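Local coordinates for protein soluble lytic murein transglycosylase (Pseudomonas aeruginosa, PDB 5OHU) that turns over bacterial cell-wall peptidoglycan, probably cleaving the glycosidic bonds of its glycan strands from chain ends as well as internally, at residues A[32-37]-A[57-62]; A[90-95]-A[426-431]; A[398-403]-A[438-443]. All blocks are in the same frame, centred on the assembly; numbering follows the deposited sequence.

Contact 1 (A[32-37]-A[57-62])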
loop_
_atom_site.group_PDB
_atom_site.type_symbol
_atom_site.label_atom_id
_atom_site.label_comp_id
_atom_site.label_asym_id
_atom_site.label_seq_id
_atom_site.Cartn_x
_atom_site.Cartn_y
_atom_site.Cartn_z
ATOM N N ARG A 32 10.843 -29.167 -27.865
ATOM C CA ARG A 32 9.786 -28.279 -28.320
ATOM C C ARG A 32 8.413 -28.957 -28.300
ATOM O O ARG A 32 7.438 -28.434 -28.861
ATOM C CB ARG A 32 10.146 -27.715 -29.691
ATOM C CG ARG A 32 9.199 -26.648 -30.183
ATOM C CD ARG A 32 8.781 -25.607 -29.124
ATOM N NE ARG A 32 9.837 -25.046 -28.266
ATOM C CZ ARG A 32 10.054 -25.330 -26.979
ATOM N NH1 ARG A 32 9.244 -26.144 -26.319
ATOM N NH2 ARG A 32 11.054 -24.726 -26.340
ATOM N N LEU A 33 8.305 -30.106 -27.634
ATOM C CA LEU A 33 6.998 -30.696 -27.376
ATOM C C LEU A 33 6.089 -29.750 -26.610
ATOM O O LEU A 33 4.861 -29.883 -26.682
ATOM C CB LEU A 33 7.169 -31.990 -26.589
ATOM C CG LEU A 33 8.244 -32.909 -27.153
ATOM C CD1 LEU A 33 8.717 -33.873 -26.092
ATOM C CD2 LEU A 33 7.697 -33.658 -28.354
ATOM N N TYR A 34 6.676 -28.795 -25.886
ATOM C CA TYR A 34 5.903 -27.934 -25.003
ATOM C C TYR A 34 5.021 -26.965 -25.787
ATOM O O TYR A 34 3.819 -26.865 -25.520
ATOM C CB TYR A 34 6.857 -27.210 -24.051
ATOM C CG TYR A 34 6.209 -26.193 -23.166
ATOM C CD1 TYR A 34 5.559 -26.559 -21.990
ATOM C CD2 TYR A 34 6.223 -24.868 -23.519
ATOM C CE1 TYR A 34 4.953 -25.612 -21.188
ATOM C CE2 TYR A 34 5.615 -23.911 -22.721
ATOM C CZ TYR A 34 4.982 -24.295 -21.560
ATOM O OH TYR A 34 4.407 -23.350 -20.756
ATOM N N ASP A 35 5.587 -26.248 -26.766
ATOM C CA ASP A 35 4.765 -25.298 -27.515
ATOM C C ASP A 35 3.713 -26.010 -28.354
ATOM O O ASP A 35 2.614 -25.477 -28.560
ATOM C CB ASP A 35 5.626 -24.404 -28.403
ATOM C CG ASP A 35 6.517 -23.479 -27.609
ATOM O OD1 ASP A 35 6.164 -23.170 -26.454
ATOM O OD2 ASP A 35 7.549 -23.030 -28.147
ATOM N N GLN A 36 4.033 -27.199 -28.867
ATOM C CA GLN A 36 3.022 -28.003 -29.542
ATOM C C GLN A 36 1.845 -28.265 -28.616
ATOM O O GLN A 36 0.705 -27.885 -28.909
ATOM C CB GLN A 36 3.623 -29.325 -30.024
ATOM C CG GLN A 36 2.565 -30.362 -30.397
ATOM C CD GLN A 36 3.051 -31.365 -31.421
ATOM O OE1 GLN A 36 4.255 -31.496 -31.662
ATOM N NE2 GLN A 36 2.113 -32.078 -32.038
ATOM N N ALA A 37 2.117 -28.898 -27.471
ATOM C CA ALA A 37 1.050 -29.253 -26.546
ATOM C C ALA A 37 0.321 -28.023 -26.024
ATOM O O ALA A 37 -0.886 -28.085 -25.767
ATOM C CB ALA A 37 1.614 -30.078 -25.391
ATOM N N ARG A 57 8.984 -34.470 -18.423
ATOM C CA ARG A 57 8.950 -34.424 -16.966
ATOM C C ARG A 57 10.123 -33.626 -16.392
ATOM O O ARG A 57 10.144 -33.345 -15.187
ATOM C CB ARG A 57 8.885 -35.852 -16.390
ATOM C CG ARG A 57 8.731 -35.913 -14.853
ATOM C CD ARG A 57 7.566 -36.777 -14.357
ATOM N NE ARG A 57 7.478 -38.080 -15.023
ATOM C CZ ARG A 57 6.340 -38.700 -15.331
ATOM N NH1 ARG A 57 6.388 -39.895 -15.935
ATOM N NH2 ARG A 57 5.176 -38.119 -15.034
ATOM N N ASP A 58 11.079 -33.217 -17.226
ATOM C CA ASP A 58 12.176 -32.382 -16.762
ATOM C C ASP A 58 12.079 -30.932 -17.209
ATOM O O ASP A 58 12.711 -30.072 -16.586
ATOM C CB ASP A 58 13.526 -32.960 -17.215
ATOM C CG ASP A 58 14.084 -33.971 -16.227
ATOM O OD1 ASP A 58 13.430 -34.214 -15.189
ATOM O OD2 ASP A 58 15.176 -34.516 -16.480
ATOM N N TYR A 59 11.306 -30.636 -18.251
ATOM C CA TYR A 59 11.121 -29.251 -18.672
ATOM C C TYR A 59 10.356 -28.483 -17.594
ATOM O O TYR A 59 9.315 -28.959 -17.119
ATOM C CB TYR A 59 10.380 -29.196 -20.003
ATOM C CG TYR A 59 10.305 -27.822 -20.632
ATOM C CD1 TYR A 59 11.453 -27.154 -21.038
ATOM C CD2 TYR A 59 9.081 -27.200 -20.841
ATOM C CE1 TYR A 59 11.383 -25.892 -21.624
ATOM C CE2 TYR A 59 9.001 -25.949 -21.426
ATOM C CZ TYR A 59 10.156 -25.299 -21.816
ATOM O OH TYR A 59 10.071 -24.057 -22.397
ATOM N N PRO A 60 10.842 -27.309 -17.175
ATOM C CA PRO A 60 10.259 -26.649 -15.995
ATOM C C PRO A 60 8.834 -26.153 -16.181
ATOM O O PRO A 60 8.089 -26.106 -15.195
ATOM C CB PRO A 60 11.229 -25.488 -15.732
ATOM C CG PRO A 60 12.522 -25.952 -16.309
ATOM C CD PRO A 60 12.150 -26.737 -17.538
ATOM N N LEU A 61 8.427 -25.769 -17.391
ATOM C CA LEU A 61 7.077 -25.254 -17.601
ATOM C C LEU A 61 6.008 -26.345 -17.707
ATOM O O LEU A 61 4.815 -26.021 -17.753
ATOM C CB LEU A 61 7.048 -24.385 -18.859
ATOM C CG LEU A 61 8.000 -23.187 -18.871
ATOM C CD1 LEU A 61 7.645 -22.283 -20.028
ATOM C CD2 LEU A 61 7.940 -22.424 -17.538
ATOM N N GLU A 62 6.401 -27.616 -17.745
ATOM C CA GLU A 62 5.436 -28.699 -17.918
ATOM C C GLU A 62 4.288 -28.667 -16.920
ATOM O O GLU A 62 3.150 -28.958 -17.328
ATOM C CB GLU A 62 6.156 -30.056 -17.854
ATOM C CG GLU A 62 5.228 -31.270 -17.855
ATOM C CD GLU A 62 4.610 -31.566 -19.219
ATOM O OE1 GLU A 62 4.639 -30.689 -20.112
ATOM O OE2 GLU A 62 4.089 -32.689 -19.397
#
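Tyr-34 and Tyr-59 lean into each other obliquely, their ring planes 56° apart and their centroids separated by 5.0 Å. The two side chains cross at about a right angle, and the second ring leads with a single corner: CE2 of Tyr-59 sits above one face of Tyr-34, displaced toward the rim and 3.3 Å from Tyr-34 CG. The outer part of the Tyr-34 ring belongs instead to Leu-61, whose CB lies 3.4 Å from Tyr-34 CE1 and whose CD1 comes to 3.5 Å from Tyr-34 OH. At Tyr-34 chi1 of 175° sets CG anti to the backbone N, on the side where the loop lies. A long flat residue suits this place, offering carbon to both partners while its hydroxyl reaches Lys-38 NZ for a hydrogen bond.

The arrangement packs the first turn of helix 33-41 against the loop leading into helix 62-72, at the start of a chain almost entirely helical in its regular structure. That loop bends through a type I beta turn from Tyr-59 to Glu-62, placing Tyr-59 and Leu-61 toward the helix.

Arg-32, at the N-cap position, folds back through bends at chi2 and chi3. Its NH2 lies 4.1 Å from Tyr-59 OH, with guanidinium and ring planes 59° apart. Its NE forms a 3.1 Å salt bridge with Asp-35 OD2, which stands off the guanidinium plane, an electrostatic pairing without a directed N-H bond. Asp-35 OD1 takes a second arginine, Arg-419. The hydroxyl of Tyr-59 makes a weak hydrogen bond to Glu-415 in helix 408-418, whose side chains also touch Leu-61.

Contact 2 (A[90-95]-A[426-431])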
loop_
_atom_site.group_PDB
_atom_site.type_symbol
_atom_site.label_atom_id
_atom_site.label_comp_id
_atom_site.label_asym_id
_atom_site.label_seq_id
_atom_site.Cartn_x
_atom_site.Cartn_y
_atom_site.Cartn_z
ATOM N N GLY A 90 2.337 -27.888 -5.442
ATOM C CA GLY A 90 1.799 -26.867 -4.561
ATOM C C GLY A 90 2.482 -25.521 -4.671
ATOM O O GLY A 90 2.011 -24.553 -4.061
ATOM N N ASP A 91 3.566 -25.438 -5.440
ATOM C CA ASP A 91 4.355 -24.222 -5.577
ATOM C C ASP A 91 3.958 -23.380 -6.779
ATOM O O ASP A 91 4.465 -22.261 -6.918
ATOM C CB ASP A 91 5.846 -24.566 -5.683
ATOM C CG ASP A 91 6.168 -25.333 -6.945
ATOM O OD1 ASP A 91 5.356 -26.213 -7.326
ATOM O OD2 ASP A 91 7.221 -25.057 -7.563
ATOM N N LEU A 92 3.096 -23.885 -7.652
ATOM C CA LEU A 92 2.630 -23.078 -8.769
ATOM C C LEU A 92 1.938 -21.821 -8.247
ATOM O O LEU A 92 1.163 -21.890 -7.282
ATOM C CB LEU A 92 1.674 -23.866 -9.659
ATOM C CG LEU A 92 2.307 -24.980 -10.492
ATOM C CD1 LEU A 92 1.278 -25.607 -11.425
ATOM C CD2 LEU A 92 3.492 -24.436 -11.271
ATOM N N PRO A 93 2.215 -20.656 -8.842
ATOM C CA PRO A 93 1.570 -19.420 -8.361
ATOM C C PRO A 93 0.059 -19.496 -8.387
ATOM O O PRO A 93 -0.599 -18.916 -7.514
ATOM C CB PRO A 93 2.088 -18.343 -9.331
ATOM C CG PRO A 93 3.350 -18.932 -9.927
ATOM C CD PRO A 93 3.082 -20.422 -10.012
ATOM N N GLN A 94 -0.512 -20.204 -9.358
ATOM C CA GLN A 94 -1.955 -20.231 -9.561
ATOM C C GLN A 94 -2.644 -21.406 -8.866
ATOM O O GLN A 94 -3.848 -21.597 -9.059
ATOM C CB GLN A 94 -2.271 -20.258 -11.061
ATOM C CG GLN A 94 -1.925 -21.556 -11.758
ATOM C CD GLN A 94 -0.479 -21.613 -12.239
ATOM O OE1 GLN A 94 0.409 -20.982 -11.665
ATOM N NE2 GLN A 94 -0.248 -22.354 -13.316
ATOM N N ILE A 95 -1.917 -22.185 -8.055
ATOM C CA ILE A 95 -2.489 -23.393 -7.476
ATOM C C ILE A 95 -3.690 -23.083 -6.591
ATOM O O ILE A 95 -4.552 -23.944 -6.397
ATOM C CB ILE A 95 -1.411 -24.180 -6.693
ATOM C CG1 ILE A 95 -1.794 -25.649 -6.618
ATOM C CG2 ILE A 95 -1.259 -23.658 -5.275
ATOM C CD1 ILE A 95 -1.843 -26.311 -7.972
ATOM N N ARG A 426 7.550 -12.801 -14.011
ATOM C CA ARG A 426 7.443 -11.973 -12.819
ATOM C C ARG A 426 6.576 -12.638 -11.769
ATOM O O ARG A 426 6.919 -12.628 -10.580
ATOM C CB ARG A 426 6.884 -10.596 -13.173
ATOM C CG ARG A 426 7.889 -9.681 -13.841
ATOM C CD ARG A 426 7.606 -8.232 -13.501
ATOM N NE ARG A 426 6.243 -7.847 -13.852
ATOM C CZ ARG A 426 5.866 -7.491 -15.075
ATOM N NH1 ARG A 426 6.748 -7.479 -16.063
ATOM N NH2 ARG A 426 4.607 -7.150 -15.310
ATOM N N ARG A 427 5.443 -13.217 -12.184
ATOM C CA ARG A 427 4.555 -13.846 -11.213
ATOM C C ARG A 427 5.250 -14.997 -10.491
ATOM O O ARG A 427 5.134 -15.124 -9.268
ATOM C CB ARG A 427 3.268 -14.329 -11.883
ATOM C CG ARG A 427 2.228 -14.770 -10.868
ATOM C CD ARG A 427 0.958 -15.302 -11.508
ATOM N NE ARG A 427 0.250 -14.290 -12.284
ATOM C CZ ARG A 427 0.226 -14.251 -13.611
ATOM N NH1 ARG A 427 0.863 -15.179 -14.313
ATOM N NH2 ARG A 427 -0.446 -13.292 -14.237
ATOM N N GLU A 428 5.977 -15.845 -11.224
ATOM C CA GLU A 428 6.800 -16.857 -10.570
ATOM C C GLU A 428 7.739 -16.214 -9.568
ATOM O O GLU A 428 7.825 -16.624 -8.399
ATOM C CB GLU A 428 7.617 -17.635 -11.603
ATOM C CG GLU A 428 6.858 -18.713 -12.360
ATOM C CD GLU A 428 6.446 -19.904 -11.492
ATOM O OE1 GLU A 428 5.664 -20.747 -12.004
ATOM O OE2 GLU A 428 6.896 -20.007 -10.316
ATOM N N TRP A 429 8.456 -15.187 -10.026
ATOM C CA TRP A 429 9.476 -14.553 -9.206
ATOM C C TRP A 429 8.883 -14.021 -7.909
ATOM O O TRP A 429 9.434 -14.244 -6.827
ATOM C CB TRP A 429 10.129 -13.436 -10.010
ATOM C CG TRP A 429 11.525 -13.150 -9.652
ATOM C CD1 TRP A 429 11.976 -12.150 -8.839
ATOM C CD2 TRP A 429 12.685 -13.857 -10.112
ATOM N NE1 TRP A 429 13.349 -12.201 -8.754
ATOM C CE2 TRP A 429 13.810 -13.237 -9.526
ATOM C CE3 TRP A 429 12.881 -14.964 -10.942
ATOM C CZ2 TRP A 429 15.113 -13.675 -9.764
ATOM C CZ3 TRP A 429 14.172 -15.400 -11.178
ATOM C CH2 TRP A 429 15.273 -14.755 -10.590
ATOM N N TYR A 430 7.744 -13.330 -8.001
ATOM C CA TYR A 430 7.134 -12.705 -6.827
ATOM C C TYR A 430 6.512 -13.737 -5.900
ATOM O O TYR A 430 6.578 -13.591 -4.677
ATOM C CB TYR A 430 6.062 -11.693 -7.242
ATOM C CG TYR A 430 6.579 -10.466 -7.961
ATOM C CD1 TYR A 430 7.943 -10.182 -8.019
ATOM C CD2 TYR A 430 5.698 -9.593 -8.584
ATOM C CE1 TYR A 430 8.411 -9.059 -8.688
ATOM C CE2 TYR A 430 6.150 -8.467 -9.246
ATOM C CZ TYR A 430 7.503 -8.202 -9.297
ATOM O OH TYR A 430 7.927 -7.076 -9.963
ATOM N N HIS A 431 5.866 -14.761 -6.461
ATOM C CA HIS A 431 5.279 -15.797 -5.620
ATOM C C HIS A 431 6.363 -16.551 -4.865
ATOM O O HIS A 431 6.253 -16.760 -3.650
ATOM C CB HIS A 431 4.420 -16.746 -6.460
ATOM C CG HIS A 431 3.738 -17.814 -5.660
ATOM N ND1 HIS A 431 2.678 -17.552 -4.819
ATOM C CD2 HIS A 431 3.967 -19.148 -5.572
ATOM C CE1 HIS A 431 2.282 -18.677 -4.250
ATOM N NE2 HIS A 431 3.049 -19.659 -4.688
HETATM O O HOH W 1 1.874 -21.846 -4.232
#
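His-431 and Glu-428 reach Pro-93 by different torsions from one helix. In His-431 the CG lies anti to the backbone N (chi1 -178°), which places it on the loop side of the helix; in Glu-428 a bend at chi2 (-68°) turns CD back toward the proline. The two groups take different parts of Pro-93. Its CA sits over one face of the imidazole, 3.8 Å from the ring centroid and 15° off the normal, a CH-pi contact. The carboxylate meets the CG and CD atoms of the pyrrolidine, with Glu-428 OE1 3.3 Å from Pro-93 CD. A third neighbour, CG of Arg-427, packs 3.9 Å from Pro-93 CB through the aliphatic part of its chain.

Proline suits this place because its fixed phi fits the second position of the type I turn from Leu-92 to Ile-95, just ahead of helix 95-108, and its compact ring fits between side chains one helical turn apart. At the edge of the imidazole, near its plane, Asp-91 O lies 3.4 Å from His-431 CD2. A water completes the polar side: it donates to Gly-90 O at 2.7 Å and to Leu-92 O at 3.1 Å, and bonds to His-431 NE2. Leu-92 O also accepts from Ile-95 N.

Arg-412 makes salt bridges to both Glu-428 OE1 and Asp-91 OD2, which probably eases the repulsion between the two acids, and Tyr-64 OH is hydrogen-bonded to the same Glu-428 oxygen. Loop and helix, over 300 residues apart in sequence, join the N-terminal helices to the L domain, consistent with the closed superhelical ring of Slt70-like transglycosylases.

Contact 3 (A[398-403]-A[438-443])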
loop_
_atom_site.group_PDB
_atom_site.type_symbol
_atom_site.label_atom_id
_atom_site.label_comp_id
_atom_site.label_asym_id
_atom_site.label_seq_id
_atom_site.Cartn_x
_atom_site.Cartn_y
_atom_site.Cartn_z
ATOM N N PRO A 398 27.766 -19.556 -1.821
ATOM C CA PRO A 398 27.471 -20.225 -3.099
ATOM C C PRO A 398 26.409 -21.308 -2.989
ATOM O O PRO A 398 25.708 -21.572 -3.972
ATOM C CB PRO A 398 28.832 -20.803 -3.518
ATOM C CG PRO A 398 29.836 -19.932 -2.858
ATOM C CD PRO A 398 29.215 -19.518 -1.540
ATOM N N ARG A 399 26.254 -21.931 -1.817
ATOM C CA ARG A 399 25.243 -22.972 -1.661
ATOM C C ARG A 399 23.840 -22.385 -1.578
ATOM O O ARG A 399 22.885 -22.989 -2.079
ATOM C CB ARG A 399 25.545 -23.825 -0.427
ATOM C CG ARG A 399 26.858 -24.608 -0.521
ATOM C CD ARG A 399 27.071 -25.537 0.682
ATOM N NE ARG A 399 26.465 -25.021 1.909
ATOM C CZ ARG A 399 26.959 -24.023 2.637
ATOM N NH1 ARG A 399 28.084 -23.416 2.269
ATOM N NH2 ARG A 399 26.322 -23.625 3.735
ATOM N N VAL A 400 23.687 -21.215 -0.958
ATOM C CA VAL A 400 22.378 -20.574 -0.943
ATOM C C VAL A 400 22.040 -20.026 -2.324
ATOM O O VAL A 400 20.893 -20.101 -2.768
ATOM C CB VAL A 400 22.321 -19.486 0.145
ATOM C CG1 VAL A 400 21.080 -18.615 -0.026
ATOM C CG2 VAL A 400 22.315 -20.131 1.519
ATOM N N LEU A 401 23.031 -19.487 -3.038
ATOM C CA LEU A 401 22.790 -19.071 -4.416
ATOM C C LEU A 401 22.354 -20.252 -5.277
ATOM O O LEU A 401 21.407 -20.144 -6.069
ATOM C CB LEU A 401 24.043 -18.416 -4.994
ATOM C CG LEU A 401 24.034 -18.011 -6.472
ATOM C CD1 LEU A 401 22.773 -17.231 -6.839
ATOM C CD2 LEU A 401 25.257 -17.183 -6.790
ATOM N N GLN A 402 23.026 -21.395 -5.125
ATOM C CA GLN A 402 22.648 -22.573 -5.895
ATOM C C GLN A 402 21.238 -23.025 -5.534
ATOM O O GLN A 402 20.414 -23.271 -6.418
ATOM C CB GLN A 402 23.660 -23.694 -5.674
ATOM C CG GLN A 402 23.830 -24.593 -6.891
ATOM C CD GLN A 402 24.781 -25.747 -6.643
ATOM O OE1 GLN A 402 24.792 -26.335 -5.560
ATOM N NE2 GLN A 402 25.592 -26.074 -7.647
ATOM N N ARG A 403 20.944 -23.117 -4.232
ATOM C CA ARG A 403 19.592 -23.429 -3.767
ATOM C C ARG A 403 18.546 -22.587 -4.492
ATOM O O ARG A 403 17.557 -23.110 -5.016
ATOM C CB ARG A 403 19.494 -23.193 -2.255
ATOM C CG ARG A 403 18.680 -24.211 -1.467
ATOM C CD ARG A 403 18.613 -23.824 0.016
ATOM N NE ARG A 403 19.932 -23.775 0.657
ATOM C CZ ARG A 403 20.194 -23.155 1.810
ATOM N NH1 ARG A 403 19.232 -22.508 2.457
ATOM N NH2 ARG A 403 21.424 -23.170 2.313
ATOM N N ARG A 438 15.981 -14.462 4.321
ATOM C CA ARG A 438 16.740 -13.246 4.036
ATOM C C ARG A 438 17.881 -13.512 3.064
ATOM O O ARG A 438 18.040 -12.797 2.069
ATOM C CB ARG A 438 17.269 -12.635 5.334
ATOM C CG ARG A 438 17.848 -11.228 5.157
ATOM C CD ARG A 438 18.123 -10.555 6.495
ATOM N NE ARG A 438 18.586 -9.180 6.333
ATOM C CZ ARG A 438 19.865 -8.830 6.232
ATOM N NH1 ARG A 438 20.810 -9.760 6.275
ATOM N NH2 ARG A 438 20.201 -7.555 6.086
ATOM N N ASP A 439 18.689 -14.542 3.336
ATOM C CA ASP A 439 19.815 -14.851 2.458
ATOM C C ASP A 439 19.338 -15.226 1.063
ATOM O O ASP A 439 19.961 -14.852 0.062
ATOM C CB ASP A 439 20.652 -15.986 3.047
ATOM C CG ASP A 439 20.975 -15.780 4.513
ATOM O OD1 ASP A 439 20.033 -15.558 5.306
ATOM O OD2 ASP A 439 22.171 -15.839 4.872
ATOM N N GLU A 440 18.238 -15.973 0.978
ATOM C CA GLU A 440 17.709 -16.365 -0.320
ATOM C C GLU A 440 17.179 -15.156 -1.077
ATOM O O GLU A 440 17.434 -14.996 -2.276
ATOM C CB GLU A 440 16.621 -17.421 -0.136
ATOM C CG GLU A 440 17.152 -18.782 0.301
ATOM C CD GLU A 440 16.042 -19.746 0.681
ATOM O OE1 GLU A 440 15.040 -19.308 1.292
ATOM O OE2 GLU A 440 16.173 -20.946 0.362
ATOM N N LEU A 441 16.437 -14.292 -0.383
ATOM C CA LEU A 441 15.973 -13.050 -0.988
ATOM C C LEU A 441 17.130 -12.254 -1.578
ATOM O O LEU A 441 17.010 -11.686 -2.670
ATOM C CB LEU A 441 15.235 -12.213 0.055
ATOM C CG LEU A 441 13.860 -12.713 0.480
ATOM C CD1 LEU A 441 13.356 -11.844 1.597
ATOM C CD2 LEU A 441 12.888 -12.698 -0.696
ATOM N N ILE A 442 18.259 -12.206 -0.865
ATOM C CA ILE A 442 19.434 -11.496 -1.355
ATOM C C ILE A 442 19.976 -12.167 -2.613
ATOM O O ILE A 442 20.294 -11.496 -3.605
ATOM C CB ILE A 442 20.497 -11.401 -0.241
ATOM C CG1 ILE A 442 20.104 -10.334 0.791
ATOM C CG2 ILE A 442 21.862 -11.098 -0.821
ATOM C CD1 ILE A 442 20.773 -10.500 2.129
ATOM N N ALA A 443 20.062 -13.500 -2.606
ATOM C CA ALA A 443 20.496 -14.215 -3.801
ATOM C C ALA A 443 19.555 -13.957 -4.973
ATOM O O ALA A 443 20.007 -13.732 -6.104
ATOM C CB ALA A 443 20.599 -15.711 -3.511
#
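Val-400 enters the contact first, meeting Asp-439 and Glu-440 on the crossing helix. Its CG1, anti to the backbone N (chi1 168°), is the branch that touches: it lies 3.9 Å from Asp-439 O and 4.1 Å from Asp-439 CB, and it also rests on the methylene CG of Glu-440. A beta-branched residue suits the spot, since a methyl set close to the backbone can reach the neighbouring helix without a long chain standing between them.

Leu-401 follows. Here the backbones draw together, the CA atoms of Leu-401 and Ala-443 being 5.4 Å apart, because Ala-443 presents nothing larger than a methyl. Its CB comes to 4.1 Å from Leu-401 CA, while Leu-401 CD1 bends round to the same methyl and the side chain also touches Ile-396 in the preceding loop.

Arg-403, one turn beyond Val-400, contributes carbon more than charge. Its CD is 3.8 Å from Glu-440 OE2, and its NH1 stands 4.0 Å from that oxygen, beyond salt-bridge range, with guanidinium and carboxylate planes 61° apart. The guanidinium folds back so that CA of Val-400 lies over one of its faces, offset toward the rim. Glu-440 spends its other oxygen, OE1, on the backbone N of Asp-437, just before its own helix. At this solvent-facing border the opposite charges may still attract weakly.

The short segment axes approach to 8.9 Å and cross at -72°. Such helix-on-helix crossing belongs to the alpha-superhelical part of the chain, and segment 438-443 lies within the L domain. Helix 398-406 thus lies across the first turns of helix 438-450, with helices 408-418 and 422-433 between them in sequence, while Ile-442 turns to the loop residues Ala-394 and Ala-464.

Contact 1 closes first, near the N-terminus, and contacts 2 and 3 follow with their segments alternating along the chain. All three lie on the same side of the chain's centre. The centre of contact 2 is 18 Å from each of the other two, and those two are 27 Å apart; none touches another. Helix 422-433 of contact 2 is followed by helix 438-450 of contact 3, and Arg-412 and Glu-415 of helix 408-418 reach back to contacts 2 and 1. Contact 1 joins the first helix to the loop before helix 62-72, contact 3 joins helix 398-406 to helix 438-450 of the L domain, and contact 2 links them, consistent with a closed, ring-shaped superhelix.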